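Local coordinates for protein U4/U6 snRNA-associated-splicing factor PRP24 (Saccharomyces cerevisiae, PDB 4N0T) that binds U6 snRNA and works as a recycling factor of the spliceosome, annealing U6 with U4 snRNA, at residues H37-D42 against F50-F55; V110-I115 against A129-T134; T280-F285 against A323-R328. All blocks are in the same frame, centred on the assembly; numbering follows the deposited sequence.

Interaction 1. Residues H37-D42 against F50-F55; sequences HVDVAD and FARIEF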
loop_
_atom_site.group_PDB
_atom_site.type_symbol
_atom_site.label_atom_id
_atom_site.label_comp_id
_atom_site.label_asym_id
_atom_site.label_seq_id
_atom_site.Cartn_x
_atom_site.Cartn_y
_atom_site.Cartn_z
ATOM N N HIS A 37 -1.697 14.683 -16.802
ATOM C CA HIS A 37 -0.314 14.384 -16.447
ATOM C C HIS A 37 0.541 14.099 -17.681
ATOM O O HIS A 37 0.044 13.562 -18.676
ATOM C CB HIS A 37 -0.254 13.198 -15.475
ATOM C CG HIS A 37 1.039 13.107 -14.726
ATOM N ND1 HIS A 37 2.050 12.237 -15.083
ATOM C CD2 HIS A 37 1.497 13.795 -13.657
ATOM C CE1 HIS A 37 3.068 12.388 -14.256
ATOM N NE2 HIS A 37 2.762 13.327 -13.381
ATOM N N VAL A 38 1.818 14.460 -17.602
ATOM C CA VAL A 38 2.779 14.174 -18.661
ATOM C C VAL A 38 4.034 13.547 -18.064
ATOM O O VAL A 38 4.606 14.100 -17.127
ATOM C CB VAL A 38 3.201 15.459 -19.388
ATOM C CG1 VAL A 38 4.319 15.162 -20.382
ATOM C CG2 VAL A 38 2.008 16.081 -20.107
ATOM N N ASP A 39 4.446 12.393 -18.583
ATOM C CA ASP A 39 5.765 11.840 -18.251
ATOM C C ASP A 39 6.629 11.766 -19.504
ATOM O O ASP A 39 6.140 11.394 -20.564
ATOM C CB ASP A 39 5.633 10.444 -17.653
ATOM C CG ASP A 39 4.890 10.445 -16.338
ATOM O OD1 ASP A 39 5.459 10.944 -15.346
ATOM O OD2 ASP A 39 3.746 9.945 -16.299
ATOM N N VAL A 40 7.904 12.133 -19.383
ATOM C CA VAL A 40 8.856 11.991 -20.485
ATOM C C VAL A 40 9.994 11.081 -20.015
ATOM O O VAL A 40 10.426 11.171 -18.863
ATOM C CB VAL A 40 9.409 13.356 -20.937
ATOM C CG1 VAL A 40 10.355 13.197 -22.118
ATOM C CG2 VAL A 40 8.272 14.291 -21.315
ATOM N N ALA A 41 10.454 10.189 -20.888
ATOM C CA ALA A 41 11.558 9.280 -20.561
ATOM C C ALA A 41 12.488 9.156 -21.757
ATOM O O ALA A 41 12.037 9.176 -22.906
ATOM C CB ALA A 41 11.036 7.911 -20.180
ATOM N N ASP A 42 13.780 9.005 -21.485
ATOM C CA ASP A 42 14.749 8.787 -22.545
ATOM C C ASP A 42 14.548 7.420 -23.172
ATOM O O ASP A 42 14.172 6.457 -22.489
ATOM C CB ASP A 42 16.174 8.852 -21.986
ATOM C CG ASP A 42 16.614 10.259 -21.645
ATOM O OD1 ASP A 42 16.005 11.227 -22.151
ATOM O OD2 ASP A 42 17.595 10.390 -20.883
ATOM N N PHE A 50 10.476 9.295 -25.224
ATOM C CA PHE A 50 9.081 8.855 -25.212
ATOM C C PHE A 50 8.307 9.801 -24.298
ATOM O O PHE A 50 8.883 10.411 -23.388
ATOM C CB PHE A 50 8.956 7.464 -24.596
ATOM C CG PHE A 50 9.486 6.341 -25.451
ATOM C CD1 PHE A 50 8.692 5.757 -26.432
ATOM C CD2 PHE A 50 10.760 5.823 -25.226
ATOM C CE1 PHE A 50 9.160 4.691 -27.192
ATOM C CE2 PHE A 50 11.236 4.760 -25.981
ATOM C CZ PHE A 50 10.435 4.188 -26.962
ATOM N N ALA A 51 7.000 9.920 -24.521
ATOM C CA ALA A 51 6.136 10.615 -23.570
ATOM C C ALA A 51 4.853 9.837 -23.335
ATOM O O ALA A 51 4.319 9.198 -24.244
ATOM C CB ALA A 51 5.808 12.028 -24.045
ATOM N N ARG A 52 4.366 9.890 -22.099
ATOM C CA ARG A 52 3.044 9.401 -21.769
ATOM C C ARG A 52 2.214 10.632 -21.448
ATOM O O ARG A 52 2.623 11.462 -20.638
ATOM C CB ARG A 52 3.119 8.488 -20.535
ATOM C CG ARG A 52 1.784 8.104 -19.954
ATOM C CD ARG A 52 1.999 7.326 -18.654
ATOM N NE ARG A 52 0.744 6.868 -18.082
ATOM C CZ ARG A 52 -0.012 7.605 -17.278
ATOM N NH1 ARG A 52 0.375 8.827 -16.955
ATOM N NH2 ARG A 52 -1.144 7.116 -16.792
ATOM N N ILE A 53 1.063 10.775 -22.101
ATOM C CA ILE A 53 0.203 11.929 -21.844
ATOM C C ILE A 53 -1.182 11.434 -21.470
ATOM O O ILE A 53 -1.853 10.752 -22.262
ATOM C CB ILE A 53 0.111 12.884 -23.069
ATOM C CG1 ILE A 53 1.504 13.295 -23.541
ATOM C CG2 ILE A 53 -0.703 14.137 -22.716
ATOM C CD1 ILE A 53 1.472 14.065 -24.865
ATOM N N GLU A 54 -1.602 11.748 -20.247
ATOM C CA GLU A 54 -2.930 11.377 -19.793
ATOM C C GLU A 54 -3.835 12.594 -19.955
ATOM O O GLU A 54 -3.623 13.624 -19.303
ATOM C CB GLU A 54 -2.902 10.921 -18.335
ATOM C CG GLU A 54 -4.270 10.499 -17.831
ATOM C CD GLU A 54 -4.249 10.043 -16.390
ATOM O OE1 GLU A 54 -3.143 9.931 -15.814
ATOM O OE2 GLU A 54 -5.341 9.794 -15.835
ATOM N N PHE A 55 -4.826 12.483 -20.835
ATOM C CA PHE A 55 -5.753 13.584 -21.087
ATOM C C PHE A 55 -6.932 13.511 -20.133
ATOM O O PHE A 55 -7.265 12.440 -19.639
ATOM C CB PHE A 55 -6.241 13.557 -22.541
ATOM C CG PHE A 55 -5.221 14.060 -23.509
ATOM C CD1 PHE A 55 -5.102 15.423 -23.761
ATOM C CD2 PHE A 55 -4.354 13.183 -24.142
ATOM C CE1 PHE A 55 -4.139 15.908 -24.647
ATOM C CE2 PHE A 55 -3.395 13.651 -25.019
ATOM C CZ PHE A 55 -3.285 15.019 -25.276
HETATM O O HOH W 1 1.670 10.756 -17.811
#
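Residues 37-42 and 50-55 pair as an antiparallel beta hairpin in the first RNA recognition motif, with His37 across from Glu54 and Ala41 across from Phe50. The first strand lies at the edge of the sheet. The second sits between it and strand 10-16. His37, Asp39 and Ala41 each exchange two backbone hydrogen bonds with Glu54, Arg52 and Phe50; the one from His37 N to Glu54 O is weak.

Val38, Val40, Ala51 and Ile53 lie on one face of the sheet. Val38 CG2 meets Ile53 CG2 at 4.2 Å, and helix 22-29 covers both through Val25. The other face is the one that receives RNA in a canonical RNA recognition motif. Here it packs on strand 112-116 of the second motif and carries a salt-bridge network. Asp39 and Arg52 lie side by side and point the same way, their carboxylate and guanidinium planes 46° apart. The ion pair is long, with Asp39 OD2 3.6 Å from Arg52 NH1. Arg52 has CG anti to its backbone N (chi1 170°) and stays extended to NE. Its NH2 lies 3.6 Å from Glu54 OE1, and its NE makes a salt bridge to Asp132 of the second motif. Glu54 has a further partner in Arg4. The guanidinium is thus shared among three carboxylates, which probably limits its rotation and offsets the nearby positive charge of Arg116.

His37 adds a weak bond from ND1 to Asp39 OD2, 3.1 Å long and bent to 123°. The Asp39 carboxyl carbon lies at the edge of the imidazole, in its plane. A water also bridges the strands, donating to Asp39 OD2 at 2.7 Å and to Arg52 O at 3.1 Å.

Interaction 2. Residues V110-I115 against A129-T134; sequences VVALSI and AYIDVT. With nucleotides of chain B.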
loop_
_atom_site.group_PDB
_atom_site.type_symbol
_atom_site.label_atom_id
_atom_site.label_comp_id
_atom_site.label_asym_id
_atom_site.label_seq_id
_atom_site.Cartn_x
_atom_site.Cartn_y
_atom_site.Cartn_z
ATOM N N VAL A 110 14.410 -2.226 -20.067
ATOM C CA VAL A 110 13.055 -1.780 -20.348
ATOM C C VAL A 110 12.862 -0.346 -19.848
ATOM O O VAL A 110 13.083 -0.057 -18.671
ATOM C CB VAL A 110 12.033 -2.705 -19.660
ATOM C CG1 VAL A 110 10.620 -2.118 -19.763
ATOM C CG2 VAL A 110 12.090 -4.097 -20.273
ATOM N N VAL A 111 12.470 0.556 -20.748
ATOM C CA VAL A 111 12.200 1.934 -20.371
ATOM C C VAL A 111 10.871 1.990 -19.616
ATOM O O VAL A 111 9.896 1.387 -20.051
ATOM C CB VAL A 111 12.087 2.818 -21.620
ATOM C CG1 VAL A 111 11.660 4.243 -21.244
ATOM C CG2 VAL A 111 13.414 2.817 -22.385
ATOM N N ALA A 112 10.852 2.682 -18.479
ATOM C CA ALA A 112 9.611 2.868 -17.721
ATOM C C ALA A 112 9.137 4.306 -17.836
ATOM O O ALA A 112 9.900 5.249 -17.567
ATOM C CB ALA A 112 9.807 2.501 -16.264
ATOM N N LEU A 113 7.878 4.481 -18.223
ATOM C CA LEU A 113 7.307 5.818 -18.333
ATOM C C LEU A 113 6.689 6.333 -17.031
ATOM O O LEU A 113 6.747 7.534 -16.745
ATOM C CB LEU A 113 6.258 5.845 -19.445
ATOM C CG LEU A 113 6.798 5.893 -20.869
ATOM C CD1 LEU A 113 5.737 5.432 -21.840
ATOM C CD2 LEU A 113 7.219 7.311 -21.182
ATOM N N SER A 114 6.090 5.439 -16.248
ATOM C CA SER A 114 5.355 5.877 -15.070
ATOM C C SER A 114 5.279 4.720 -14.090
ATOM O O SER A 114 5.041 3.585 -14.496
ATOM C CB SER A 114 3.935 6.316 -15.467
ATOM O OG SER A 114 3.139 6.618 -14.320
ATOM N N ILE A 115 5.541 5.009 -12.823
ATOM C CA ILE A 115 5.417 4.008 -11.775
ATOM C C ILE A 115 4.530 4.622 -10.704
ATOM O O ILE A 115 4.828 5.692 -10.174
ATOM C CB ILE A 115 6.805 3.636 -11.202
ATOM C CG1 ILE A 115 7.669 3.026 -12.301
ATOM C CG2 ILE A 115 6.679 2.595 -10.080
ATOM C CD1 ILE A 115 9.157 2.979 -11.943
ATOM N N ALA A 129 2.134 -1.870 -7.277
ATOM C CA ALA A 129 2.450 -0.758 -8.177
ATOM C C ALA A 129 1.941 -1.015 -9.570
ATOM O O ALA A 129 1.879 -2.163 -10.015
ATOM C CB ALA A 129 3.978 -0.492 -8.221
ATOM N N TYR A 130 1.588 0.069 -10.260
ATOM C CA TYR A 130 1.320 0.015 -11.686
ATOM C C TYR A 130 2.495 0.633 -12.423
ATOM O O TYR A 130 3.047 1.663 -11.995
ATOM C CB TYR A 130 0.032 0.775 -12.033
ATOM C CG TYR A 130 -1.204 0.049 -11.594
ATOM C CD1 TYR A 130 -1.823 -0.880 -12.418
ATOM C CD2 TYR A 130 -1.742 0.280 -10.338
ATOM C CE1 TYR A 130 -2.959 -1.549 -12.010
ATOM C CE2 TYR A 130 -2.867 -0.384 -9.915
ATOM C CZ TYR A 130 -3.471 -1.291 -10.748
ATOM O OH TYR A 130 -4.589 -1.948 -10.295
ATOM N N ILE A 131 2.893 0.001 -13.524
ATOM C CA ILE A 131 4.025 0.496 -14.292
ATOM C C ILE A 131 3.646 0.522 -15.757
ATOM O O ILE A 131 3.200 -0.500 -16.298
ATOM C CB ILE A 131 5.242 -0.444 -14.155
ATOM C CG1 ILE A 131 5.620 -0.632 -12.688
ATOM C CG2 ILE A 131 6.438 0.135 -14.925
ATOM C CD1 ILE A 131 6.191 -2.014 -12.400
ATOM N N ASP A 132 3.837 1.676 -16.403
ATOM C CA ASP A 132 3.630 1.775 -17.840
ATOM C C ASP A 132 4.976 1.703 -18.553
ATOM O O ASP A 132 5.916 2.408 -18.181
ATOM C CB ASP A 132 2.952 3.097 -18.209
ATOM C CG ASP A 132 1.508 3.169 -17.745
ATOM O OD1 ASP A 132 0.901 2.104 -17.511
ATOM O OD2 ASP A 132 0.992 4.301 -17.630
ATOM N N VAL A 133 5.054 0.821 -19.542
ATOM C CA VAL A 133 6.240 0.732 -20.395
ATOM C C VAL A 133 5.884 1.187 -21.805
ATOM O O VAL A 133 4.786 1.705 -22.024
ATOM C CB VAL A 133 6.855 -0.681 -20.362
ATOM C CG1 VAL A 133 7.307 -0.984 -18.960
ATOM C CG2 VAL A 133 5.856 -1.741 -20.844
ATOM N N THR A 134 6.803 1.036 -22.762
ATOM C CA THR A 134 6.589 1.643 -24.072
ATOM C C THR A 134 6.064 0.708 -25.161
ATOM O O THR A 134 5.720 1.167 -26.256
ATOM C CB THR A 134 7.869 2.313 -24.593
ATOM O OG1 THR A 134 8.879 1.315 -24.782
ATOM C CG2 THR A 134 8.363 3.350 -23.609
ATOM P P G B 21 -7.583 -0.786 -6.147
ATOM O OP1 G B 21 -8.111 -1.270 -4.837
ATOM O OP2 G B 21 -8.590 -0.178 -7.078
ATOM O "O5'" G B 21 -6.404 0.241 -5.875
ATOM C "C5'" G B 21 -5.581 0.684 -6.947
ATOM C "C4'" G B 21 -4.721 1.853 -6.533
ATOM O "O4'" G B 21 -3.756 2.104 -7.585
ATOM C "C3'" G B 21 -5.458 3.170 -6.352
ATOM O "O3'" G B 21 -4.609 3.987 -5.556
ATOM C "C2'" G B 21 -5.435 3.723 -7.772
ATOM O "O2'" G B 21 -5.704 5.102 -7.853
ATOM C "C1'" G B 21 -3.997 3.387 -8.146
ATOM N N9 G B 21 -3.707 3.287 -9.568
ATOM C C8 G B 21 -2.664 3.949 -10.157
ATOM N N7 G B 21 -2.564 3.671 -11.418
ATOM C C5 G B 21 -3.567 2.772 -11.673
ATOM C C6 G B 21 -3.902 2.116 -12.880
ATOM O O6 G B 21 -3.362 2.246 -14.001
ATOM N N1 G B 21 -4.992 1.278 -12.712
ATOM C C2 G B 21 -5.641 1.060 -11.515
ATOM N N2 G B 21 -6.666 0.194 -11.539
ATOM N N3 G B 21 -5.338 1.669 -10.383
ATOM C C4 G B 21 -4.289 2.496 -10.525
ATOM P P A B 20 -5.552 -6.710 -3.855
ATOM O OP1 A B 20 -5.431 -6.192 -2.466
ATOM O OP2 A B 20 -6.601 -7.724 -4.146
ATOM O "O5'" A B 20 -5.771 -5.498 -4.858
ATOM C "C5'" A B 20 -5.007 -4.291 -4.763
ATOM C "C4'" A B 20 -5.228 -3.420 -5.968
ATOM O "O4'" A B 20 -4.513 -4.009 -7.090
ATOM C "C3'" A B 20 -6.685 -3.268 -6.413
ATOM O "O3'" A B 20 -6.881 -1.974 -6.975
ATOM C "C2'" A B 20 -6.802 -4.307 -7.524
ATOM O "O2'" A B 20 -7.816 -4.037 -8.470
ATOM C "C1'" A B 20 -5.409 -4.242 -8.157
ATOM N N9 A B 20 -5.023 -5.480 -8.832
ATOM C C8 A B 20 -4.932 -6.736 -8.288
ATOM N N7 A B 20 -4.609 -7.658 -9.169
ATOM C C5 A B 20 -4.463 -6.955 -10.359
ATOM C C6 A B 20 -4.131 -7.356 -11.668
ATOM N N6 A B 20 -3.866 -8.622 -11.992
ATOM N N1 A B 20 -4.084 -6.395 -12.619
ATOM C C2 A B 20 -4.374 -5.130 -12.292
ATOM N N3 A B 20 -4.710 -4.644 -11.093
ATOM C C4 A B 20 -4.725 -5.612 -10.169
HETATM O O HOH W 2 9.397 0.018 -22.514
#
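Leu113 and Ser114 both face Asp132, which makes a classic beta bulge. Leu113 N donates to Asp132 O at 2.9 Å. Asp132 N in turn donates to Ser114 O at 3.0 Å. The chain turns a corner at Leu113, and regular pairing runs on from Ser114.

Apolar contacts lie to either side of the bulge along the strand. Ile115 and Ile131 run side by side, pointing the same way. Ile131 has CG2 anti to its backbone N, and this branch meets Ile115 CG1 at 4.1 Å. Before the bulge, Val110 CG1 touches Val133 CG1 at 3.6 Å. Leu113 and Thr134 cross at about a right angle, methyl CD1 against methyl CG2. Val133 O is buried here with no partner in the model. Nearby, a water donates to Val111 O and accepts from Thr134 N, bridging the two segments at one end of the pairing.

Further out, helix 98-107 covers Ile115 and Ile131, and helix 136-146 covers Val110 and Val133. On the other face, Asp132 is held by Thr86 and Arg116, and Ser114 OG bonds to Arg116.

Tyr130 makes contact with the RNA. G21 of chain B lies over one face of its ring, with C6 above the ring centre, 3.5 Å from the plane. Tyr130 OH donates to N3 of A20 of chain B at 2.8 Å. Trp88 also meets this ring, their planes about 60° apart. An aromatic at this place on strand 128-133, the third strand of the motif, stacked on a base, is typical of the RNP1 element of the RNA recognition motif.

Interaction 3. Residues T280-F285 against A323-R328; sequences TLICLF and AIIIFR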
loop_
_atom_site.group_PDB
_atom_site.type_symbol
_atom_site.label_atom_id
_atom_site.label_comp_id
_atom_site.label_asym_id
_atom_site.label_seq_id
_atom_site.Cartn_x
_atom_site.Cartn_y
_atom_site.Cartn_z
ATOM N N THR A 280 8.030 8.533 25.475
ATOM C CA THR A 280 8.870 7.592 24.730
ATOM C C THR A 280 8.689 7.712 23.209
ATOM O O THR A 280 9.354 7.003 22.445
ATOM C CB THR A 280 8.608 6.128 25.128
ATOM O OG1 THR A 280 7.295 5.736 24.703
ATOM C CG2 THR A 280 8.740 5.938 26.636
ATOM N N LEU A 281 7.783 8.583 22.774
ATOM C CA LEU A 281 7.520 8.710 21.334
ATOM C C LEU A 281 7.796 10.102 20.773
ATOM O O LEU A 281 7.800 11.101 21.503
ATOM C CB LEU A 281 6.084 8.287 21.000
ATOM C CG LEU A 281 4.896 9.106 21.529
ATOM C CD1 LEU A 281 4.569 10.289 20.622
ATOM C CD2 LEU A 281 3.662 8.222 21.693
ATOM N N ILE A 282 8.004 10.164 19.462
ATOM C CA ILE A 282 8.031 11.437 18.755
ATOM C C ILE A 282 7.199 11.299 17.487
ATOM O O ILE A 282 6.895 10.186 17.055
ATOM C CB ILE A 282 9.463 11.861 18.347
ATOM C CG1 ILE A 282 9.990 10.958 17.229
ATOM C CG2 ILE A 282 10.408 11.870 19.557
ATOM C CD1 ILE A 282 11.358 11.389 16.703
ATOM N N CYS A 283 6.819 12.428 16.901
ATOM C CA CYS A 283 6.146 12.413 15.617
ATOM C C CYS A 283 7.067 13.019 14.584
ATOM O O CYS A 283 7.831 13.936 14.893
ATOM C CB CYS A 283 4.869 13.242 15.672
ATOM S SG CYS A 283 3.600 12.495 16.727
ATOM N N LEU A 284 6.998 12.495 13.366
ATOM C CA LEU A 284 7.678 13.092 12.219
ATOM C C LEU A 284 6.616 13.575 11.241
ATOM O O LEU A 284 5.639 12.881 10.992
ATOM C CB LEU A 284 8.563 12.052 11.527
ATOM C CG LEU A 284 9.717 11.482 12.353
ATOM C CD1 LEU A 284 10.567 10.560 11.485
ATOM C CD2 LEU A 284 10.595 12.612 12.945
ATOM N N PHE A 285 6.798 14.768 10.683
ATOM C CA PHE A 285 5.797 15.349 9.793
ATOM C C PHE A 285 6.450 16.533 9.081
ATOM O O PHE A 285 7.446 17.051 9.583
ATOM C CB PHE A 285 4.598 15.833 10.618
ATOM C CG PHE A 285 4.966 16.717 11.783
ATOM C CD1 PHE A 285 5.340 16.168 13.001
ATOM C CD2 PHE A 285 4.924 18.105 11.659
ATOM C CE1 PHE A 285 5.673 16.973 14.079
ATOM C CE2 PHE A 285 5.250 18.910 12.732
ATOM C CZ PHE A 285 5.625 18.353 13.939
ATOM N N ALA A 323 3.855 10.433 11.167
ATOM C CA ALA A 323 4.095 9.092 11.677
ATOM C C ALA A 323 4.544 9.233 13.118
ATOM O O ALA A 323 5.177 10.230 13.496
ATOM C CB ALA A 323 5.161 8.374 10.847
ATOM N N ILE A 324 4.187 8.239 13.922
ATOM C CA ILE A 324 4.635 8.161 15.302
ATOM C C ILE A 324 5.754 7.140 15.384
ATOM O O ILE A 324 5.648 6.028 14.848
ATOM C CB ILE A 324 3.502 7.715 16.222
ATOM C CG1 ILE A 324 2.422 8.803 16.267
ATOM C CG2 ILE A 324 4.040 7.412 17.627
ATOM C CD1 ILE A 324 1.131 8.370 16.982
ATOM N N ILE A 325 6.849 7.537 16.029
ATOM C CA ILE A 325 7.949 6.619 16.274
ATOM C C ILE A 325 8.025 6.403 17.772
ATOM O O ILE A 325 8.208 7.356 18.530
ATOM C CB ILE A 325 9.297 7.206 15.837
ATOM C CG1 ILE A 325 9.197 7.883 14.463
ATOM C CG2 ILE A 325 10.363 6.102 15.846
ATOM C CD1 ILE A 325 8.950 6.934 13.325
ATOM N N ILE A 326 7.858 5.161 18.209
ATOM C CA ILE A 326 7.912 4.873 19.637
ATOM C C ILE A 326 9.270 4.267 19.928
ATOM O O ILE A 326 9.669 3.278 19.297
ATOM C CB ILE A 326 6.813 3.902 20.048
ATOM C CG1 ILE A 326 5.445 4.443 19.626
ATOM C CG2 ILE A 326 6.853 3.661 21.552
ATOM C CD1 ILE A 326 4.292 3.531 20.047
ATOM N N PHE A 327 10.006 4.898 20.841
ATOM C CA PHE A 327 11.334 4.417 21.199
ATOM C C PHE A 327 11.260 3.668 22.526
ATOM O O PHE A 327 10.175 3.481 23.067
ATOM C CB PHE A 327 12.311 5.584 21.301
ATOM C CG PHE A 327 12.553 6.285 19.989
ATOM C CD1 PHE A 327 13.378 5.716 19.029
ATOM C CD2 PHE A 327 11.952 7.509 19.715
ATOM C CE1 PHE A 327 13.614 6.365 17.812
ATOM C CE2 PHE A 327 12.167 8.158 18.498
ATOM C CZ PHE A 327 13.004 7.579 17.549
ATOM N N ARG A 328 12.409 3.258 23.055
ATOM C CA ARG A 328 12.408 2.398 24.245
ATOM C C ARG A 328 12.501 3.154 25.566
ATOM O O ARG A 328 12.060 2.647 26.599
ATOM C CB ARG A 328 13.487 1.321 24.136
ATOM C CG ARG A 328 13.463 0.625 22.781
ATOM C CD ARG A 328 13.552 -0.879 22.902
ATOM N NE ARG A 328 12.286 -1.558 22.637
ATOM C CZ ARG A 328 12.156 -2.606 21.827
ATOM N NH1 ARG A 328 13.215 -3.097 21.196
ATOM N NH2 ARG A 328 10.968 -3.162 21.646
#
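The occluded RNA recognition motif near the C-terminus has strands 281-285 and 322-327 next to each other in its sheet, and Ile282 pairs with Ile325 at the middle of this contact. The strands run antiparallel, at 152°. Ile282 and Ile325 exchange two backbone hydrogen bonds, and so do Leu284 and Ala323. A fifth runs from Phe327 N to Thr280 O at 2.7 Å.

The side chains form two apolar layers. In one, Leu281 CB lies 4.0 Å from Ile324 CG2 and 4.1 Å from Ile326 CG1. Cys283 SG rests 3.9 Å from Ile324 CG1. In the other layer, Ile282 and Ile325 lie side by side, and Leu284 CG approaches Ile325 CG1.

Phe327 closes this second layer. Ile282 places CG1 between its backbone N and carbonyl carbon (chi1 70°), and CG1 meets Phe327 CE2 at 3.8 Å. Ile282 CD1 is also at the edge of the ring, in its plane. Ile325 CG2 covers one ring face, 3.5 Å above the plane and offset toward the rim. Phe327 CB lies 3.5 Å from Thr280 O, across the strand pair. An alanine in place of Phe327 would probably open a gap beside Ile282 and Ile325, leaving the outer branch of Ile282 and the CG2 of Ile325 without their aromatic partner.

Helix 330-340 packs on Ile282, Leu284 and Phe327. Helix 355-365 covers Leu281 and Cys283, while helix 258-270 covers Leu281, Ile324 and Ile326. These last two helices lie over the sheet face that canonical RNA recognition motifs offer to RNA. Flanking helices that cover the usual RNA-binding face fit the occluded RNA recognition motif.

In the fold
The three contacts belong to three different RNA recognition motifs. Interactions 1 and 2 are beta hairpins that meet directly, their centres about 11 Å apart. Arg52 NE and Asp132 OD2 form a salt bridge of 2.6 Å between them. Packing continues it: Phe50 CG lies 3.7 Å from Thr134 CG2. The sheet face of the first motif is thus engaged by the second. RNA is touched within interaction 2, through Tyr130, while interaction 1 stays about 6 Å from the nucleic acid by nearest atoms. Interaction 3 stands apart, its centre about 39 Å from that of interaction 1 and about 35 Å from that of interaction 2. Its nearest atom is about 11 Å from the RNA.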